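Local coordinates for beta-galactosidase (Marinomonas sp. ef1, PDB 6Y2K), which probably hydrolyses terminal beta-D-galactosyl residues of beta-galactosides such as lactose, as a cold-active hexameric enzyme of glycoside hydrolase family 42, at residues W17-D20 with A21-M24; L368-P371 with D372-A376. All coordinates share one frame; numbering follows the deposited sequence.

Overall arrangement
Both contacts are local and belong to the TIM-barrel part of the chain, 30 Å or more from the chain's centre, with centres about 13 Å apart. Contact 1 is about two turns of helix 17-27, which follows the first barrel strand; contact 2 is a hairpin-like loop between the eighth strand and helix 377-395. Each is partly buried, contact 1 toward helix 52-63 and contact 2 toward the Trp354 loop and a second subunit. Water-bridged side chains accompany the helical backbone bonds; the loop has cross-arm backbone bonds, a type I turn and a direct salt bridge. They meet where His23 NE2 lies 2.7 Å from Glu375 OE2, a probable hydrogen bond, with Leu369 packing beside it.

Contact 1 of 2, residues W17-D20 with A21-M24; sequences WVED and AQHM
The carboxylate of Glu19 approaches the His23 ring obliquely, the two planes 56° apart, with OE2 4.0 Å from His23 ND1; against the side-chain amide of Gln22 it stands nearly upright, at 79°. The ring also meets Trp354 edge-to-face. No hydrogen bond directly joins the Glu19 side chain to either group. One water instead gives a hydrogen to Glu19 OE2 (2.8 Å) and lies 2.7 Å from His23 ND1, while another donates to both Glu19 OE1 and Gln22 OE1. Glu19 can serve both because its chain, with CG anti to the backbone N (chi1 169°), bends at chi2. Gln22 is extended and lays its CD 3.8 Å from Val18 CG1. Beneath these side chains run the i to i+4 bonds of helix 17-27; His23 N to Glu19 O measures 2.9 Å and is nearly straight. On the buried side, Met24 CG lies 3.3 Å from Asp20 O, and Trp17 and Ala21 pack on helix 52-63. Asp20 turns its carboxylate to Arg16, Tyr7 and Trp354. Arg26 pairs with Glu19 OE2, and Lys380 with Glu375, probable acceptor from His23 NE2; these cations would be expected to offset the carboxylate charges.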
ATOM      1  N   TRP A  17      -0.756  23.129 -55.138  1.00 21.05           N
ATOM      2  CA  TRP A  17      -1.734  22.086 -55.487  1.00 20.96           C
ATOM      3  C   TRP A  17      -1.206  20.945 -56.369  1.00 20.98           C
ATOM      4  O   TRP A  17      -1.521  19.769 -56.121  1.00 19.10           O
ATOM      5  CB  TRP A  17      -2.974  22.722 -56.131  1.00 21.39           C
ATOM      6  CG  TRP A  17      -3.826  23.549 -55.188  1.00 21.85           C
ATOM      7  CD1 TRP A  17      -3.558  23.864 -53.881  1.00 21.62           C
ATOM      8  CD2 TRP A  17      -5.066  24.190 -55.503  1.00 21.83           C
ATOM      9  NE1 TRP A  17      -4.562  24.637 -53.365  1.00 21.74           N
ATOM     10  CE2 TRP A  17      -5.502  24.855 -54.336  1.00 22.05           C
ATOM     11  CE3 TRP A  17      -5.861  24.255 -56.656  1.00 21.70           C
ATOM     12  CZ2 TRP A  17      -6.698  25.584 -54.288  1.00 21.91           C
ATOM     13  CZ3 TRP A  17      -7.050  24.983 -56.609  1.00 21.70           C
ATOM     14  CH2 TRP A  17      -7.457  25.632 -55.433  1.00 21.80           C
ATOM     15  N   VAL A  18      -0.423  21.271 -57.396  1.00 21.34           N
ATOM     16  CA  VAL A  18       0.101  20.226 -58.291  1.00 22.45           C
ATOM     17  C   VAL A  18       1.078  19.334 -57.515  1.00 22.45           C
ATOM     18  O   VAL A  18       0.994  18.108 -57.594  1.00 22.55           O
ATOM     19  CB  VAL A  18       0.782  20.796 -59.556  1.00 23.45           C
ATOM     20  CG1 VAL A  18       1.428  19.683 -60.379  1.00 23.73           C
ATOM     21  CG2 VAL A  18      -0.227  21.553 -60.412  1.00 24.34           C
ATOM     22  N   GLU A  19       1.992  19.967 -56.781  1.00 23.16           N
ATOM     23  CA  GLU A  19       2.938  19.256 -55.912  1.00 24.85           C
ATOM     24  C   GLU A  19       2.233  18.347 -54.890  1.00 22.83           C
ATOM     25  O   GLU A  19       2.671  17.218 -54.685  1.00 22.55           O
ATOM     26  CB  GLU A  19       3.868  20.253 -55.194  1.00 27.02           C
ATOM     27  CG  GLU A  19       4.739  19.682 -54.066  1.00 30.24           C
ATOM     28  CD  GLU A  19       5.655  18.547 -54.508  1.00 32.82           C
ATOM     29  OE1 GLU A  19       6.021  18.520 -55.706  1.00 37.77           O
ATOM     30  OE2 GLU A  19       6.018  17.688 -53.664  1.00 32.55           O
ATOM     31  N   ASP A  20       1.166  18.840 -54.254  1.00 21.58           N
ATOM     32  CA  ASP A  20       0.426  18.049 -53.263  1.00 20.95           C
ATOM     33  C   ASP A  20      -0.048  16.749 -53.904  1.00 20.36           C
ATOM     34  O   ASP A  20       0.171  15.668 -53.357  1.00 19.65           O
ATOM     35  CB  ASP A  20      -0.794  18.803 -52.691  1.00 20.99           C
ATOM     36  CG  ASP A  20      -0.430  19.877 -51.655  1.00 21.48           C
ATOM     37  OD1 ASP A  20       0.577  19.745 -50.923  1.00 22.63           O
ATOM     38  OD2 ASP A  20      -1.198  20.848 -51.545  1.00 21.01           O
ATOM     39  N   ALA A  21      -0.681  16.864 -55.070  1.00 19.91           N
ATOM     40  CA  ALA A  21      -1.257  15.713 -55.760  1.00 20.27           C
ATOM     41  C   ALA A  21      -0.196  14.705 -56.217  1.00 20.34           C
ATOM     42  O   ALA A  21      -0.404  13.496 -56.110  1.00 21.29           O
ATOM     43  CB  ALA A  21      -2.106  16.173 -56.939  1.00 20.36           C
ATOM     44  N   GLN A  22       0.936  15.204 -56.709  1.00 21.17           N
ATOM     45  CA  GLN A  22       2.065  14.351 -57.126  1.00 21.50           C
ATOM     46  C   GLN A  22       2.661  13.602 -55.927  1.00 20.68           C
ATOM     47  O   GLN A  22       2.907  12.404 -56.001  1.00 20.71           O
ATOM     48  CB  GLN A  22       3.149  15.184 -57.826  1.00 21.99           C
ATOM     49  CG  GLN A  22       2.718  15.708 -59.190  1.00 22.59           C
ATOM     50  CD  GLN A  22       3.689  16.701 -59.806  1.00 23.69           C
ATOM     51  OE1 GLN A  22       4.387  17.447 -59.107  1.00 23.92           O
ATOM     52  NE2 GLN A  22       3.720  16.728 -61.134  1.00 24.27           N
ATOM     53  N   HIS A  23       2.850  14.324 -54.829  1.00 19.90           N
ATOM     54  CA  HIS A  23       3.352  13.758 -53.574  1.00 19.85           C
ATOM     55  C   HIS A  23       2.388  12.661 -53.064  1.00 19.97           C
ATOM     56  O   HIS A  23       2.822  11.557 -52.733  1.00 20.47           O
ATOM     57  CB  HIS A  23       3.544  14.886 -52.547  1.00 19.76           C
ATOM     58  CG  HIS A  23       4.430  14.537 -51.389  1.00 19.29           C
ATOM     59  ND1 HIS A  23       4.947  15.496 -50.547  1.00 19.40           N
ATOM     60  CD2 HIS A  23       4.886  13.349 -50.929  1.00 19.19           C
ATOM     61  CE1 HIS A  23       5.678  14.913 -49.615  1.00 19.35           C
ATOM     62  NE2 HIS A  23       5.661  13.609 -49.826  1.00 19.43           N
ATOM     63  N   MET A  24       1.088  12.935 -53.060  1.00 19.68           N
ATOM     64  CA  MET A  24       0.088  11.919 -52.687  1.00 20.26           C
ATOM     65  C   MET A  24       0.260  10.618 -53.492  1.00 21.17           C
ATOM     66  O   MET A  24       0.286   9.521 -52.937  1.00 19.73           O
ATOM     67  CB  MET A  24      -1.335  12.459 -52.890  1.00 19.62           C
ATOM     68  CG  MET A  24      -1.763  13.495 -51.860  1.00 19.32           C
ATOM     69  SD  MET A  24      -3.259  14.372 -52.345  1.00 19.29           S
ATOM     70  CE  MET A  24      -3.238  15.714 -51.155  1.00 18.73           C
TER
HETATM   71  O   HOH W   1       5.262  18.088 -51.018  1.00 36.42           O
HETATM   72  O   HOH W   2       6.296  16.606 -57.337  1.00 39.47           O

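Contact 2 of 2, residues L368-P371 with D372-A376; sequences LLRP and DAQEA
Arg370 and Asp372 pair within a type I beta turn, Arg370 to Ala373, at the end of a hairpin-like loop that leads from the last barrel strand to helix 377-395. Ala373 N closes the turn on Arg370 O at 2.9 Å. Two further backbone bonds join the arms: Arg370 N reaches Gln374 O at 2.8 Å, almost along the C=O axis, and Ala376 N reaches Leu368 O. Between them Leu369 and Glu375 form a single beta bridge. The compact part lies at the turn. Asp372 holds CG between its backbone N and carbonyl carbon (chi1 67°), a torsion that turns the carboxylate back toward the Arg370 side chain and Gln374 N, and Arg370 grips it side-on. The NH2 bond to OD2 is short, 2.9 Å, and nearly straight, using the syn lone pair and lying in the guanidinium plane; NE to OD1 is longer and tilted. Gln374 CB sits over one guanidinium face, 3.5 Å from Arg370 NH2. Leu369, buried against Trp354, is also closely packed: CD1 is 3.7 Å from Ala373 O and CD2 3.8 Å from Glu375 CA. The looser side is watery: one water accepts from Arg370 NH1 and donates to Glu375 O, and Gln374 is exposed, the end of its side chain leading away from residues 368-371. Leu510 of the second subunit packs on Arg370, Pro371 and Asp372, placing the turn at a subunit interface of the hexamer. An Asx turn completes the arrangement: Gln374 N donates to Asp372 OD1 at 3.2 Å, from the face of the carboxylate opposite Arg370 NE.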
ATOM      1  N   LEU A 368       0.040  13.928 -42.516  1.00 17.24           N
ATOM      2  CA  LEU A 368       1.141  13.241 -43.206  1.00 17.66           C
ATOM      3  C   LEU A 368       2.332  14.169 -43.381  1.00 17.33           C
ATOM      4  O   LEU A 368       3.462  13.702 -43.383  1.00 16.67           O
ATOM      5  CB  LEU A 368       0.733  12.694 -44.581  1.00 18.34           C
ATOM      6  CG  LEU A 368      -0.433  11.711 -44.738  1.00 19.71           C
ATOM      7  CD1 LEU A 368      -0.227  10.827 -45.974  1.00 19.50           C
ATOM      8  CD2 LEU A 368      -0.671  10.841 -43.519  1.00 19.68           C
ATOM      9  N   LEU A 369       2.060  15.467 -43.548  1.00 17.25           N
ATOM     10  CA  LEU A 369       3.080  16.512 -43.572  1.00 17.82           C
ATOM     11  C   LEU A 369       2.960  17.434 -42.362  1.00 18.02           C
ATOM     12  O   LEU A 369       1.871  17.612 -41.818  1.00 18.01           O
ATOM     13  CB  LEU A 369       2.934  17.379 -44.831  1.00 17.82           C
ATOM     14  CG  LEU A 369       2.858  16.674 -46.189  1.00 18.30           C
ATOM     15  CD1 LEU A 369       2.862  17.717 -47.301  1.00 18.52           C
ATOM     16  CD2 LEU A 369       3.990  15.684 -46.375  1.00 18.55           C
ATOM     17  N   ARG A 370       4.084  18.053 -41.997  1.00 18.28           N
ATOM     18  CA  ARG A 370       4.122  19.118 -40.994  1.00 18.95           C
ATOM     19  C   ARG A 370       3.602  20.426 -41.606  1.00 18.82           C
ATOM     20  O   ARG A 370       3.444  20.514 -42.834  1.00 18.34           O
ATOM     21  CB  ARG A 370       5.552  19.338 -40.505  1.00 19.98           C
ATOM     22  CG  ARG A 370       6.249  18.111 -39.946  1.00 20.73           C
ATOM     23  CD  ARG A 370       7.512  18.497 -39.211  1.00 21.47           C
ATOM     24  NE  ARG A 370       8.441  19.331 -40.000  1.00 23.06           N
ATOM     25  CZ  ARG A 370       9.746  19.106 -40.198  1.00 23.23           C
ATOM     26  NH1 ARG A 370      10.363  18.025 -39.718  1.00 24.08           N
ATOM     27  NH2 ARG A 370      10.454  19.992 -40.897  1.00 23.08           N
ATOM     28  N   PRO A 371       3.354  21.460 -40.772  1.00 18.51           N
ATOM     29  CA  PRO A 371       2.873  22.726 -41.346  1.00 18.81           C
ATOM     30  C   PRO A 371       3.798  23.362 -42.408  1.00 18.96           C
ATOM     31  O   PRO A 371       3.316  24.111 -43.261  1.00 19.01           O
ATOM     32  CB  PRO A 371       2.720  23.634 -40.118  1.00 19.08           C
ATOM     33  CG  PRO A 371       2.500  22.692 -38.983  1.00 19.41           C
ATOM     34  CD  PRO A 371       3.380  21.515 -39.299  1.00 18.91           C
ATOM     35  N   ASP A 372       5.091  23.041 -42.366  1.00 19.22           N
ATOM     36  CA  ASP A 372       6.057  23.517 -43.368  1.00 19.74           C
ATOM     37  C   ASP A 372       6.177  22.614 -44.602  1.00 19.85           C
ATOM     38  O   ASP A 372       7.104  22.773 -45.381  1.00 19.91           O
ATOM     39  CB  ASP A 372       7.436  23.734 -42.713  1.00 19.87           C
ATOM     40  CG  ASP A 372       8.106  22.424 -42.240  1.00 20.14           C
ATOM     41  OD1 ASP A 372       7.483  21.336 -42.273  1.00 19.37           O
ATOM     42  OD2 ASP A 372       9.285  22.495 -41.837  1.00 20.40           O
ATOM     43  N   ALA A 373       5.254  21.664 -44.759  1.00 20.19           N
ATOM     44  CA  ALA A 373       5.203  20.738 -45.897  1.00 20.52           C
ATOM     45  C   ALA A 373       6.300  19.650 -45.951  1.00 21.18           C
ATOM     46  O   ALA A 373       6.342  18.888 -46.915  1.00 21.43           O
ATOM     47  CB  ALA A 373       5.115  21.494 -47.221  1.00 20.35           C
ATOM     48  N   GLN A 374       7.164  19.556 -44.933  1.00 21.39           N
ATOM     49  CA  GLN A 374       8.087  18.416 -44.820  1.00 21.77           C
ATOM     50  C   GLN A 374       7.308  17.202 -44.301  1.00 21.17           C
ATOM     51  O   GLN A 374       6.318  17.364 -43.572  1.00 19.72           O
ATOM     52  CB  GLN A 374       9.250  18.739 -43.878  1.00 23.14           C
ATOM     53  CG  GLN A 374      10.176  19.840 -44.378  1.00 24.57           C
ATOM     54  CD  GLN A 374      10.868  19.472 -45.683  1.00 26.86           C
ATOM     55  OE1 GLN A 374      10.785  20.204 -46.664  1.00 30.00           O
ATOM     56  NE2 GLN A 374      11.537  18.324 -45.706  1.00 27.90           N
ATOM     57  N   GLU A 375       7.750  16.002 -44.678  1.00 20.33           N
ATOM     58  CA  GLU A 375       7.058  14.767 -44.287  1.00 20.86           C
ATOM     59  C   GLU A 375       7.126  14.539 -42.769  1.00 20.22           C
ATOM     60  O   GLU A 375       8.141  14.833 -42.127  1.00 20.19           O
ATOM     61  CB  GLU A 375       7.610  13.540 -45.039  1.00 21.23           C
ATOM     62  CG  GLU A 375       7.133  13.437 -46.486  1.00 21.93           C
ATOM     63  CD  GLU A 375       7.506  12.121 -47.172  1.00 22.94           C
ATOM     64  OE1 GLU A 375       8.362  11.382 -46.654  1.00 23.14           O
ATOM     65  OE2 GLU A 375       6.928  11.808 -48.240  1.00 23.33           O
ATOM     66  N   ALA A 376       6.015  14.066 -42.214  1.00 19.09           N
ATOM     67  CA  ALA A 376       5.945  13.602 -40.837  1.00 19.23           C
ATOM     68  C   ALA A 376       5.928  12.079 -40.867  1.00 19.00           C
ATOM     69  O   ALA A 376       5.961  11.476 -41.936  1.00 18.48           O
ATOM     70  CB  ALA A 376       4.692  14.148 -40.158  1.00 19.11           C
TER
HETATM   71  O   HOH W   3       8.868  15.555 -39.167  1.00 26.82           O